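Local coordinates for checkpoint serine/threonine-protein kinase BUB1 (Saccharomyces cerevisiae, PDB 3ESL) that phosphorylates serine and threonine residues and, as part of the spindle assembly checkpoint, delays anaphase until chromosomes are bioriented on the spindle, at residues T190-F193 / F194-K197. Sequence-based numbering, arbitrary orientation.
Sequences TAPF and FIRK
R196 reaches back to A191 across the N-terminus of helix 193-200, the last helix of this all-alpha, TPR-like N-terminal domain of BUB1, and illustrates how a first helical turn can be tied to the loop before it. P192 is the N-cap residue. Its carbonyl oxygen takes the N-H of R196 (N to O 3.3 Å) in the carbonyl plane and, weakly, that of I195; the 2.8 Å bond from K197 N to F193 O continues the helical pattern. R196 bends at chi3 (-83°) and sends NE to A191 O, a 2.8 Å hydrogen bond that is nearly straight (170° at the hydrogen). That oxygen lies in the guanidinium plane, while T190 OG1 sits over one face and F193 CA over the other. A water accepts from R196 NH2 and donates to A191 O, giving this carbonyl a second donor. On the buried side, P192 CG packs against I195 CD1 (3.6 Å) and F194 CE1, beside helix 95-108, whose E97 accepts the F193 N-H; F194 also stacks on Y86. On the exposed side, with F193 CG anti to the backbone N (chi1 -174°), the ring receives K197 CB over one face in a CH-pi contact, 4.1 Å from its centroid; K197 CE lies 3.6 Å from F193 CE2.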
loop_
_atom_site.group_PDB
_atom_site.type_symbol
_atom_site.label_atom_id
_atom_site.label_comp_id
_atom_site.label_asym_id
_atom_site.label_seq_id
_atom_site.Cartn_x
_atom_site.Cartn_y
_atom_site.Cartn_z
ATOM N N THR A 190 -14.802 7.463 0.453
ATOM C CA THR A 190 -15.049 6.614 -0.705
ATOM C C THR A 190 -13.835 5.695 -0.936
ATOM O O THR A 190 -12.714 6.078 -0.604
ATOM C CB THR A 190 -15.317 7.507 -1.966
ATOM O OG1 THR A 190 -15.759 6.704 -3.059
ATOM C CG2 THR A 190 -14.075 8.314 -2.391
ATOM N N ALA A 191 -14.057 4.483 -1.455
ATOM C CA ALA A 191 -12.932 3.650 -1.920
ATOM C C ALA A 191 -12.201 4.311 -3.094
ATOM O O ALA A 191 -12.813 5.034 -3.891
ATOM C CB ALA A 191 -13.401 2.265 -2.309
ATOM N N PRO A 192 -10.877 4.061 -3.216
ATOM C CA PRO A 192 -10.153 4.606 -4.358
ATOM C C PRO A 192 -10.750 4.081 -5.651
ATOM O O PRO A 192 -11.337 2.995 -5.672
ATOM C CB PRO A 192 -8.718 4.072 -4.177
ATOM C CG PRO A 192 -8.814 2.994 -3.175
ATOM C CD PRO A 192 -9.997 3.299 -2.312
ATOM N N PHE A 193 -10.601 4.848 -6.721
ATOM C CA PHE A 193 -11.206 4.475 -7.984
ATOM C C PHE A 193 -10.787 3.109 -8.492
ATOM O O PHE A 193 -11.614 2.389 -9.045
ATOM C CB PHE A 193 -10.964 5.523 -9.065
ATOM C CG PHE A 193 -11.693 5.226 -10.342
ATOM C CD1 PHE A 193 -13.091 5.176 -10.363
ATOM C CD2 PHE A 193 -10.991 4.964 -11.514
ATOM C CE1 PHE A 193 -13.782 4.880 -11.551
ATOM C CE2 PHE A 193 -11.669 4.679 -12.710
ATOM C CZ PHE A 193 -13.064 4.632 -12.727
ATOM N N PHE A 194 -9.519 2.728 -8.299
ATOM C CA PHE A 194 -9.068 1.455 -8.870
ATOM C C PHE A 194 -9.825 0.274 -8.273
ATOM O O PHE A 194 -10.052 -0.733 -8.945
ATOM C CB PHE A 194 -7.535 1.266 -8.782
ATOM C CG PHE A 194 -7.026 0.847 -7.419
ATOM C CD1 PHE A 194 -6.637 1.803 -6.482
ATOM C CD2 PHE A 194 -6.882 -0.504 -7.102
ATOM C CE1 PHE A 194 -6.139 1.414 -5.228
ATOM C CE2 PHE A 194 -6.400 -0.911 -5.853
ATOM C CZ PHE A 194 -6.027 0.047 -4.914
ATOM N N ILE A 195 -10.226 0.413 -7.007
ATOM C CA ILE A 195 -10.986 -0.623 -6.338
ATOM C C ILE A 195 -12.418 -0.654 -6.886
ATOM O O ILE A 195 -12.943 -1.730 -7.240
ATOM C CB ILE A 195 -10.966 -0.416 -4.803
ATOM C CG1 ILE A 195 -9.552 -0.708 -4.269
ATOM C CG2 ILE A 195 -11.974 -1.322 -4.105
ATOM C CD1 ILE A 195 -9.398 -0.545 -2.784
ATOM N N ARG A 196 -13.039 0.525 -6.956
ATOM C CA ARG A 196 -14.424 0.621 -7.439
ATOM C C ARG A 196 -14.543 0.127 -8.889
ATOM O O ARG A 196 -15.466 -0.631 -9.227
ATOM C CB ARG A 196 -14.939 2.047 -7.278
ATOM C CG ARG A 196 -15.032 2.456 -5.806
ATOM C CD ARG A 196 -15.761 3.775 -5.621
ATOM N NE ARG A 196 -14.890 4.927 -5.821
ATOM C CZ ARG A 196 -15.067 5.847 -6.762
ATOM N NH1 ARG A 196 -16.090 5.760 -7.609
ATOM N NH2 ARG A 196 -14.221 6.866 -6.846
ATOM N N LYS A 197 -13.583 0.521 -9.728
ATOM C CA LYS A 197 -13.554 0.089 -11.132
ATOM C C LYS A 197 -13.402 -1.428 -11.254
ATOM O O LYS A 197 -14.054 -2.070 -12.095
ATOM C CB LYS A 197 -12.442 0.806 -11.904
ATOM C CG LYS A 197 -12.338 0.351 -13.358
ATOM C CD LYS A 197 -10.962 0.595 -13.960
ATOM C CE LYS A 197 -10.943 1.840 -14.819
ATOM N NZ LYS A 197 -9.928 1.725 -15.904
HETATM O O HOH W 1 -11.985 7.817 -5.142
#